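Local coordinates for protein alpha-glucosidase (Pseudoalteromonas sp. K8, PDB 5HQA) that hydrolyses alpha-glucosides as a calcium-binding member of glycoside hydrolase family 97, and is activated by chloride, at residues A[585-590]-A[602-607]; A[555-560]-A[570-575]; A[268-273]-A[309-314]. One frame throughout, in Å; residues are numbered along the deposited sequence. Where two conformers were deposited one is given.

Contact 1: residues A[585-590]-A[602-607]; sequences WYLGAV and LDFLDN
W585 and D606 meet through the indole N-H: NE1 donates to D606 OD1 at 2.8 Å. The carboxylate oxygen lies in the plane of the indole, but the indole nitrogen stands above the carboxylate plane, 38° out of it. The other oxygen, D606 OD2, forms a salt bridge with K573, so both ends of the carboxylate are held. W585 CG lies beside its own backbone N, anti to the carbonyl carbon, and from there the indole runs past the side chains of F604 and L605 in the opposite direction to theirs. One face of the indole takes the backbone of the turn: F604 O lies 3.1 Å above its plane, toward the rim, with L605 CA over the same face. The phenyl of F604, whose CG is wedged between backbone N and carbonyl carbon (chi1 56°), meets the six-membered ring obliquely, planes at 56°, with F604 CD1 3.6 Å from W585 CE3. L605 CD2 packs on the pyrrole part, 3.7 Å from W585 CD1, while L587 CD1 reaches F604 CZ more loosely at 4.3 Å. A type I beta turn from L602 to L605, closed by L605 N to L602 O, presents F604 and L605, with D606 just after it. The contact is a loop turn packed on a strand of the antiparallel C-terminal beta domain.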
loop_
_atom_site.group_PDB
_atom_site.type_symbol
_atom_site.label_atom_id
_atom_site.label_comp_id
_atom_site.label_asym_id
_atom_site.label_seq_id
_atom_site.Cartn_x
_atom_site.Cartn_y
_atom_site.Cartn_z
ATOM N N TRP A 585 8.838 21.322 7.343
ATOM C CA TRP A 585 8.696 20.578 6.100
ATOM C C TRP A 585 9.829 19.571 5.977
ATOM O O TRP A 585 10.906 19.740 6.551
ATOM C CB TRP A 585 8.723 21.506 4.885
ATOM C CG TRP A 585 7.458 22.263 4.632
ATOM C CD1 TRP A 585 7.083 23.459 5.184
ATOM C CD2 TRP A 585 6.418 21.894 3.724
ATOM N NE1 TRP A 585 5.862 23.850 4.679
ATOM C CE2 TRP A 585 5.433 22.906 3.783
ATOM C CE3 TRP A 585 6.219 20.800 2.868
ATOM C CZ2 TRP A 585 4.267 22.855 3.023
ATOM C CZ3 TRP A 585 5.054 20.749 2.117
ATOM C CH2 TRP A 585 4.095 21.773 2.201
ATOM N N TYR A 586 9.576 18.522 5.201
ATOM C CA TYR A 586 10.569 17.496 4.928
ATOM C C TYR A 586 10.572 17.192 3.440
ATOM O O TYR A 586 9.543 17.310 2.774
ATOM C CB TYR A 586 10.280 16.222 5.720
ATOM C CG TYR A 586 10.647 16.355 7.176
ATOM C CD1 TYR A 586 9.829 17.055 8.062
ATOM C CD2 TYR A 586 11.824 15.797 7.659
ATOM C CE1 TYR A 586 10.181 17.194 9.398
ATOM C CE2 TYR A 586 12.178 15.921 8.986
ATOM C CZ TYR A 586 11.359 16.620 9.848
ATOM O OH TYR A 586 11.719 16.735 11.166
ATOM N N LEU A 587 11.730 16.805 2.916
ATOM C CA LEU A 587 11.826 16.418 1.519
ATOM C C LEU A 587 12.591 15.106 1.409
ATOM O O LEU A 587 13.566 14.881 2.134
ATOM C CB LEU A 587 12.515 17.516 0.682
ATOM C CG LEU A 587 12.726 17.238 -0.810
ATOM C CD1 LEU A 587 12.634 18.528 -1.610
ATOM C CD2 LEU A 587 14.067 16.542 -1.067
ATOM N N GLY A 588 12.150 14.246 0.501
ATOM C CA GLY A 588 12.927 13.072 0.163
ATOM C C GLY A 588 12.956 12.905 -1.341
ATOM O O GLY A 588 11.949 13.143 -2.019
ATOM N N ALA A 589 14.109 12.524 -1.885
ATOM C CA ALA A 589 14.234 12.249 -3.311
ATOM C C ALA A 589 15.069 10.989 -3.492
ATOM O O ALA A 589 16.023 10.767 -2.745
ATOM C CB ALA A 589 14.879 13.428 -4.055
ATOM N N VAL A 590 14.696 10.153 -4.465
ATOM C CA VAL A 590 15.498 8.985 -4.817
ATOM C C VAL A 590 15.573 8.875 -6.333
ATOM O O VAL A 590 14.715 9.380 -7.063
ATOM C CB VAL A 590 14.959 7.657 -4.228
ATOM C CG1 VAL A 590 14.934 7.709 -2.693
ATOM C CG2 VAL A 590 13.591 7.329 -4.802
ATOM N N LEU A 602 11.843 25.735 -3.909
ATOM C CA LEU A 602 11.410 25.612 -2.524
ATOM C C LEU A 602 10.130 26.386 -2.249
ATOM O O LEU A 602 9.838 26.687 -1.086
ATOM C CB LEU A 602 12.523 26.071 -1.572
ATOM C CG LEU A 602 13.820 25.254 -1.636
ATOM C CD1 LEU A 602 14.810 25.721 -0.569
ATOM C CD2 LEU A 602 13.540 23.758 -1.496
ATOM N N ASP A 603 9.350 26.705 -3.285
ATOM C CA ASP A 603 8.186 27.547 -3.029
ATOM C C ASP A 603 7.045 26.805 -2.330
ATOM O O ASP A 603 6.017 27.428 -2.045
ATOM C CB ASP A 603 7.697 28.208 -4.326
ATOM C CG ASP A 603 7.234 27.212 -5.386
ATOM O OD1 ASP A 603 7.013 26.019 -5.089
ATOM O OD2 ASP A 603 7.076 27.647 -6.546
ATOM N N PHE A 604 7.194 25.513 -2.020
ATOM C CA PHE A 604 6.233 24.874 -1.126
ATOM C C PHE A 604 6.362 25.374 0.308
ATOM O O PHE A 604 5.405 25.257 1.080
ATOM C CB PHE A 604 6.381 23.346 -1.167
ATOM C CG PHE A 604 7.763 22.855 -0.848
ATOM C CD1 PHE A 604 8.150 22.629 0.466
ATOM C CD2 PHE A 604 8.677 22.603 -1.868
ATOM C CE1 PHE A 604 9.432 22.170 0.766
ATOM C CE2 PHE A 604 9.962 22.148 -1.577
ATOM C CZ PHE A 604 10.338 21.924 -0.255
ATOM N N LEU A 605 7.514 25.932 0.682
ATOM C CA LEU A 605 7.690 26.428 2.037
ATOM C C LEU A 605 6.725 27.577 2.312
ATOM O O LEU A 605 6.382 28.356 1.419
ATOM C CB LEU A 605 9.130 26.896 2.250
ATOM C CG LEU A 605 10.208 25.823 2.146
ATOM C CD1 LEU A 605 11.592 26.464 2.256
ATOM C CD2 LEU A 605 9.994 24.786 3.228
ATOM N N ASP A 606 6.288 27.676 3.569
ATOM C CA ASP A 606 5.364 28.732 3.970
ATOM C C ASP A 606 5.948 30.103 3.661
ATOM O O ASP A 606 7.102 30.392 3.994
ATOM C CB ASP A 606 5.048 28.621 5.460
ATOM C CG ASP A 606 4.499 27.263 5.830
ATOM O OD1 ASP A 606 5.301 26.317 5.974
ATOM O OD2 ASP A 606 3.263 27.139 5.958
ATOM N N ASN A 607 5.144 30.944 3.016
ATOM C CA ASN A 607 5.604 32.272 2.640
ATOM C C ASN A 607 5.916 33.094 3.882
ATOM O O ASN A 607 5.230 32.993 4.904
ATOM C CB ASN A 607 4.547 32.975 1.785
ATOM C CG ASN A 607 4.344 32.301 0.443
ATOM O OD1 ASN A 607 5.297 31.829 -0.182
ATOM N ND2 ASN A 607 3.095 32.243 -0.006
#

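Contact 2: residues A[555-560]-A[570-575]; sequences QQSIAL and FARKER
K573 O takes two N-H groups from 555-560: Q555 N at 2.7 Å and, weakly, Q556 N at 3.5 Å. Q555 and Q556 thus both face K573, a classic beta bulge in the hairpin of strands 554-563 and 567-574. Q556 O accepts from K573 N; beyond the bulge the antiparallel ladder is regular, with I558 and A571 a hydrogen-bonded pair. In the conformer described, Q555 CG is tucked between backbone N and carbonyl carbon (chi1 50°), and amide NE2 donates to E574 O at 2.9 Å, nearly in the amide plane. The fully extended K573 lies obliquely across this amide; a water accepts from K573 NZ, whose charge partner is D606, and donates to Q555 OE1. The F570 ring is sandwiched: A559 CB sits over one face, and R572 NH2 lies 3.3 Å above the centre of the other. An alanine in place of R572 would probably leave S557 OG and V521 O without the donors NH1 and NE, and this F570 face without the guanidinium over it. S557 OG, which also bonds E72 O, receives R572 NH1 at 2.9 Å, with OG 21° out of the guanidinium plane.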
loop_
_atom_site.group_PDB
_atom_site.type_symbol
_atom_site.label_atom_id
_atom_site.label_comp_id
_atom_site.label_asym_id
_atom_site.label_seq_id
_atom_site.Cartn_x
_atom_site.Cartn_y
_atom_site.Cartn_z
ATOM N N GLN A 555 0.467 16.907 7.569
ATOM C CA GLN A 555 -0.718 17.686 7.233
ATOM C C GLN A 555 -0.832 17.954 5.739
ATOM O O GLN A 555 -1.943 18.204 5.258
ATOM C CB GLN A 555 -0.762 19.005 8.011
ATOM C CG GLN A 555 0.483 19.841 7.974
ATOM C CD GLN A 555 0.247 21.190 8.636
ATOM O OE1 GLN A 555 -0.730 21.869 8.320
ATOM N NE2 GLN A 555 1.116 21.569 9.572
ATOM N N GLN A 556 0.272 17.885 4.994
ATOM C CA GLN A 556 0.215 18.008 3.540
ATOM C C GLN A 556 1.363 17.221 2.921
ATOM O O GLN A 556 2.419 17.055 3.532
ATOM C CB GLN A 556 0.262 19.478 3.087
ATOM C CG GLN A 556 -0.059 19.698 1.596
ATOM C CD GLN A 556 -1.358 19.009 1.141
ATOM O OE1 GLN A 556 -1.354 17.836 0.755
ATOM N NE2 GLN A 556 -2.475 19.740 1.201
ATOM N N SER A 557 1.132 16.709 1.712
ATOM C CA SER A 557 2.147 16.004 0.935
ATOM C C SER A 557 2.043 16.462 -0.513
ATOM O O SER A 557 0.936 16.718 -1.006
ATOM C CB SER A 557 1.969 14.475 0.993
ATOM O OG SER A 557 2.198 13.962 2.291
ATOM N N ILE A 558 3.191 16.573 -1.192
ATOM C CA ILE A 558 3.240 16.959 -2.604
ATOM C C ILE A 558 4.370 16.198 -3.275
ATOM O O ILE A 558 5.540 16.393 -2.921
ATOM C CB ILE A 558 3.482 18.467 -2.813
ATOM C CG1 ILE A 558 2.624 19.310 -1.872
ATOM C CG2 ILE A 558 3.227 18.830 -4.279
ATOM C CD1 ILE A 558 3.113 20.736 -1.712
ATOM N N ALA A 559 4.042 15.374 -4.265
ATOM C CA ALA A 559 5.069 14.851 -5.160
ATOM C C ALA A 559 5.438 15.972 -6.125
ATOM O O ALA A 559 4.618 16.377 -6.956
ATOM C CB ALA A 559 4.579 13.606 -5.896
ATOM N N LEU A 560 6.661 16.499 -5.988
ATOM C CA LEU A 560 7.066 17.686 -6.737
ATOM C C LEU A 560 7.470 17.364 -8.166
ATOM O O LEU A 560 7.262 18.185 -9.065
ATOM C CB LEU A 560 8.235 18.374 -6.039
ATOM C CG LEU A 560 7.966 18.906 -4.636
ATOM C CD1 LEU A 560 9.251 19.426 -4.020
ATOM C CD2 LEU A 560 6.928 20.000 -4.709
ATOM N N PHE A 570 9.493 14.075 -3.105
ATOM C CA PHE A 570 8.350 14.370 -2.247
ATOM C C PHE A 570 8.710 15.492 -1.291
ATOM O O PHE A 570 9.820 15.520 -0.756
ATOM C CB PHE A 570 7.945 13.152 -1.414
ATOM C CG PHE A 570 6.669 12.490 -1.850
ATOM C CD1 PHE A 570 5.440 13.050 -1.535
ATOM C CD2 PHE A 570 6.699 11.275 -2.519
ATOM C CE1 PHE A 570 4.249 12.423 -1.914
ATOM C CE2 PHE A 570 5.520 10.642 -2.893
ATOM C CZ PHE A 570 4.299 11.217 -2.583
ATOM N N ALA A 571 7.772 16.416 -1.079
ATOM C CA ALA A 571 7.822 17.358 0.031
ATOM C C ALA A 571 6.576 17.154 0.888
ATOM O O ALA A 571 5.466 17.032 0.353
ATOM C CB ALA A 571 7.906 18.803 -0.471
ATOM N N ARG A 572 6.755 17.092 2.211
ATOM C CA ARG A 572 5.629 16.885 3.117
ATOM C C ARG A 572 5.772 17.786 4.337
ATOM O O ARG A 572 6.880 17.995 4.840
ATOM C CB ARG A 572 5.518 15.420 3.574
ATOM C CG ARG A 572 5.537 14.388 2.460
ATOM C CD ARG A 572 5.339 12.997 3.038
ATOM N NE ARG A 572 5.680 11.922 2.105
ATOM C CZ ARG A 572 4.794 11.190 1.433
ATOM N NH1 ARG A 572 3.490 11.422 1.567
ATOM N NH2 ARG A 572 5.212 10.213 0.627
ATOM N N LYS A 573 4.646 18.305 4.815
ATOM C CA LYS A 573 4.620 19.171 5.987
ATOM C C LYS A 573 4.089 18.380 7.173
ATOM O O LYS A 573 3.034 17.749 7.075
ATOM C CB LYS A 573 3.749 20.408 5.745
ATOM C CG LYS A 573 3.993 21.509 6.767
ATOM C CD LYS A 573 3.068 22.716 6.541
ATOM C CE LYS A 573 3.413 23.840 7.514
ATOM N NZ LYS A 573 2.532 25.029 7.344
ATOM N N GLU A 574 4.815 18.421 8.291
ATOM C CA GLU A 574 4.464 17.577 9.422
ATOM C C GLU A 574 3.121 17.990 10.007
ATOM O O GLU A 574 2.771 19.173 10.037
ATOM C CB GLU A 574 5.541 17.654 10.499
ATOM C CG GLU A 574 5.598 18.987 11.174
ATOM C CD GLU A 574 6.797 19.126 12.083
ATOM O OE1 GLU A 574 7.628 18.189 12.111
ATOM O OE2 GLU A 574 6.906 20.174 12.753
ATOM N N ARG A 575 2.357 17.003 10.462
ATOM C CA ARG A 575 1.130 17.295 11.184
ATOM C C ARG A 575 1.456 17.668 12.625
ATOM O O ARG A 575 2.335 17.070 13.251
ATOM C CB ARG A 575 0.191 16.091 11.155
ATOM C CG ARG A 575 -1.099 16.318 11.938
ATOM C CD ARG A 575 -2.281 15.983 11.082
ATOM N NE ARG A 575 -3.557 16.048 11.785
ATOM C CZ ARG A 575 -4.604 15.302 11.451
ATOM N NH1 ARG A 575 -4.495 14.443 10.448
ATOM N NH2 ARG A 575 -5.743 15.401 12.120
HETATM O O HOH W 1 -0.081 24.392 8.127
#

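Contact 3: residues A[268-273]-A[309-314]; sequences GIWWGM and LVEGWN. With AC1 (4,6-dideoxy-4-{[(1S,4R,5S,6S)-4,5,6-trihydroxy-3-(hydroxymethyl)cyclohex-2-en-1-yl]amino}-alpha-D-glucopyranose), chain B.
Two neighbouring parallel strands of the catalytic TIM-barrel domain, 264-269 and 307-310, deliver W270 and E311 from their C-terminal ends into the glycan pocket. I269 N donates to L309 O at 2.8 Å, and the ladder ends in a weak bond from E311 N to I269 O. I269 and V310 lie side by side pointing the same way, toward helix 290-303. Past the strands the two pocket side chains also run alongside each other, with ring and carboxylate planes 82° apart. W270 CG is anti to the backbone N (chi1 179°), and the indole brings its CD1 edge to E311 OE2 at 3.3 Å. From the same edge NE1 donates to two hydroxyls of the AC1 unit of acarbose: O3B at 3.1 Å and, more weakly, O4 at 3.0 Å. O4 in turn donates a hydrogen bond to E311 OE1 at 2.6 Å, so this hydroxyl bridges the two residues. E311 is extended beyond CG and has further partners, W280 at OE1 and, through a salt bridge, K386 at OE2; K386 also reaches AC1. M273, bent at chi2 and chi3, lays its CE against E311, 3.9 Å from CB. With one N-H donor and one carboxylate acceptor meeting at O4, the pair is consistent with recognition of that hydroxyl on the valienamine ring.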
loop_
_atom_site.group_PDB
_atom_site.type_symbol
_atom_site.label_atom_id
_atom_site.label_comp_id
_atom_site.label_asym_id
_atom_site.label_seq_id
_atom_site.Cartn_x
_atom_site.Cartn_y
_atom_site.Cartn_z
ATOM N N GLY A 268 12.805 -3.211 15.780
ATOM C CA GLY A 268 12.344 -4.554 16.027
ATOM C C GLY A 268 13.421 -5.603 16.067
ATOM O O GLY A 268 14.459 -5.465 15.419
ATOM N N ILE A 269 13.186 -6.646 16.859
ATOM C CA ILE A 269 13.931 -7.891 16.739
ATOM C C ILE A 269 13.371 -8.558 15.490
ATOM O O ILE A 269 12.271 -9.120 15.507
ATOM C CB ILE A 269 13.790 -8.768 17.983
ATOM C CG1 ILE A 269 14.418 -8.056 19.180
ATOM C CG2 ILE A 269 14.438 -10.130 17.766
ATOM C CD1 ILE A 269 14.122 -8.707 20.529
ATOM N N TRP A 270 14.097 -8.419 14.382
ATOM C CA TRP A 270 13.531 -8.641 13.058
ATOM C C TRP A 270 14.628 -8.858 12.018
ATOM O O TRP A 270 14.792 -9.970 11.510
ATOM C CB TRP A 270 12.636 -7.459 12.658
ATOM C CG TRP A 270 12.064 -7.659 11.296
ATOM C CD1 TRP A 270 11.084 -8.545 10.945
ATOM C CD2 TRP A 270 12.461 -6.997 10.084
ATOM N NE1 TRP A 270 10.842 -8.473 9.591
ATOM C CE2 TRP A 270 11.678 -7.534 9.040
ATOM C CE3 TRP A 270 13.406 -6.009 9.781
ATOM C CZ2 TRP A 270 11.808 -7.115 7.714
ATOM C CZ3 TRP A 270 13.538 -5.595 8.464
ATOM C CH2 TRP A 270 12.743 -6.148 7.446
ATOM N N TRP A 271 15.386 -7.805 11.699
ATOM C CA TRP A 271 16.406 -7.891 10.653
ATOM C C TRP A 271 17.449 -8.956 10.970
ATOM O O TRP A 271 17.956 -9.628 10.063
ATOM C CB TRP A 271 17.066 -6.526 10.496
ATOM C CG TRP A 271 18.047 -6.351 9.369
ATOM C CD1 TRP A 271 19.382 -6.068 9.484
ATOM C CD2 TRP A 271 17.759 -6.368 7.966
ATOM N NE1 TRP A 271 19.944 -5.920 8.238
ATOM C CE2 TRP A 271 18.972 -6.100 7.289
ATOM C CE3 TRP A 271 16.596 -6.583 7.213
ATOM C CZ2 TRP A 271 19.056 -6.051 5.901
ATOM C CZ3 TRP A 271 16.677 -6.525 5.829
ATOM C CH2 TRP A 271 17.898 -6.256 5.187
ATOM N N GLY A 272 17.789 -9.119 12.254
ATOM C CA GLY A 272 18.753 -10.142 12.633
ATOM C C GLY A 272 18.356 -11.532 12.171
ATOM O O GLY A 272 19.214 -12.340 11.807
ATOM N N MET A 273 17.055 -11.835 12.185
ATOM C CA MET A 273 16.624 -13.122 11.639
ATOM C C MET A 273 16.769 -13.151 10.123
ATOM O O MET A 273 17.140 -14.180 9.550
ATOM C CB MET A 273 15.177 -13.432 12.042
ATOM C CG MET A 273 15.035 -13.956 13.474
ATOM S SD MET A 273 14.861 -12.607 14.670
ATOM C CE MET A 273 13.143 -12.143 14.406
ATOM N N LEU A 309 8.891 -4.152 17.698
ATOM C CA LEU A 309 8.367 -5.392 17.143
ATOM C C LEU A 309 9.264 -6.554 17.546
ATOM O O LEU A 309 10.492 -6.446 17.501
ATOM C CB LEU A 309 8.306 -5.302 15.617
ATOM C CG LEU A 309 8.026 -6.594 14.840
ATOM C CD1 LEU A 309 6.555 -7.034 14.987
ATOM C CD2 LEU A 309 8.409 -6.427 13.359
ATOM N N VAL A 310 8.661 -7.677 17.933
ATOM C CA VAL A 310 9.424 -8.883 18.244
ATOM C C VAL A 310 8.767 -10.064 17.546
ATOM O O VAL A 310 7.610 -10.394 17.839
ATOM C CB VAL A 310 9.519 -9.148 19.755
ATOM C CG1 VAL A 310 10.346 -10.384 19.993
ATOM C CG2 VAL A 310 10.132 -7.966 20.481
ATOM N N GLU A 311 9.501 -10.696 16.627
ATOM C CA GLU A 311 9.034 -11.891 15.933
ATOM C C GLU A 311 9.707 -13.129 16.511
ATOM O O GLU A 311 10.872 -13.094 16.916
ATOM C CB GLU A 311 9.307 -11.811 14.427
ATOM C CG GLU A 311 8.647 -10.621 13.776
ATOM C CD GLU A 311 8.710 -10.662 12.265
ATOM O OE1 GLU A 311 9.377 -11.560 11.710
ATOM O OE2 GLU A 311 8.095 -9.775 11.630
ATOM N N GLY A 312 8.961 -14.227 16.540
ATOM C CA GLY A 312 9.465 -15.455 17.116
ATOM C C GLY A 312 9.215 -15.595 18.596
ATOM O O GLY A 312 9.889 -16.397 19.252
ATOM N N TRP A 313 8.270 -14.831 19.147
ATOM C CA TRP A 313 8.010 -14.860 20.581
ATOM C C TRP A 313 7.135 -16.038 20.989
ATOM O O TRP A 313 7.190 -16.464 22.147
ATOM C CB TRP A 313 7.340 -13.548 21.014
ATOM C CG TRP A 313 5.960 -13.398 20.426
ATOM C CD1 TRP A 313 5.633 -12.839 19.217
ATOM C CD2 TRP A 313 4.729 -13.848 21.005
ATOM N NE1 TRP A 313 4.276 -12.907 19.018
ATOM C CE2 TRP A 313 3.697 -13.524 20.098
ATOM C CE3 TRP A 313 4.399 -14.494 22.205
ATOM C CZ2 TRP A 313 2.354 -13.817 20.353
ATOM C CZ3 TRP A 313 3.064 -14.786 22.461
ATOM C CH2 TRP A 313 2.058 -14.445 21.535
ATOM N N ASN A 314 6.337 -16.568 20.069
ATOM C CA ASN A 314 5.311 -17.558 20.363
ATOM C C ASN A 314 5.748 -18.929 19.868
ATOM O O ASN A 314 6.495 -19.035 18.894
ATOM C CB ASN A 314 3.990 -17.171 19.696
ATOM C CG ASN A 314 4.138 -16.941 18.194
ATOM O OD1 ASN A 314 5.092 -16.306 17.733
ATOM N ND2 ASN A 314 3.188 -17.454 17.429
HETATM C C1 AC1 B . 8.886 -15.786 1.999
HETATM O O2 AC1 B . 7.571 -14.722 0.305
HETATM C C2 AC1 B . 7.755 -14.805 1.728
HETATM C C4A AC1 B . 8.509 -11.365 8.450
HETATM C C3 AC1 B . 8.036 -13.453 2.329
HETATM O O3 AC1 B . 6.986 -12.529 1.993
HETATM C C4 AC1 B . 8.211 -13.583 3.819
HETATM N N4A AC1 B . 8.203 -12.269 4.537
HETATM C C5 AC1 B . 9.562 -14.276 3.893
HETATM O O5 AC1 B . 9.387 -15.672 3.409
HETATM C C6 AC1 B . 10.177 -14.316 5.257
HETATM C C1B AC1 B . 7.295 -12.210 5.738
HETATM C C2B AC1 B . 7.315 -10.673 6.390
HETATM O O2B AC1 B . 7.089 -9.751 5.324
HETATM C C3B AC1 B . 8.500 -10.436 7.106
HETATM O O3B AC1 B . 8.641 -9.057 7.532
HETATM O O4 AC1 B . 9.749 -11.243 9.119
HETATM C C5B AC1 B . 8.246 -12.758 8.175
HETATM C C7B AC1 B . 7.582 -13.172 6.749
HETATM C C6B AC1 B . 8.026 -13.681 9.385
HETATM O O6B AC1 B . 6.767 -13.398 9.911
#

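Overall arrangement
Contacts 1 and 2 belong to one antiparallel sheet of the C-terminal domain, where strands 567-574 and 585-591 are neighbours; their centres lie about 7 Å apart. They touch directly: the charge pair of K573 and D606 joins them, and W585 packs on the backbone of R572. Contact 3 stands apart in the catalytic domain, its centre about 35 Å from that of contact 1 and about 32 Å from that of contact 2. Contacts 1 and 3 are buried, contact 2 partly so. Backbone ladders, antiparallel in contact 2 and parallel in contact 3, contrast with the apolar and indole-carboxylate contact of side chains in contact 1. Only contact 3 meets the bound sugar.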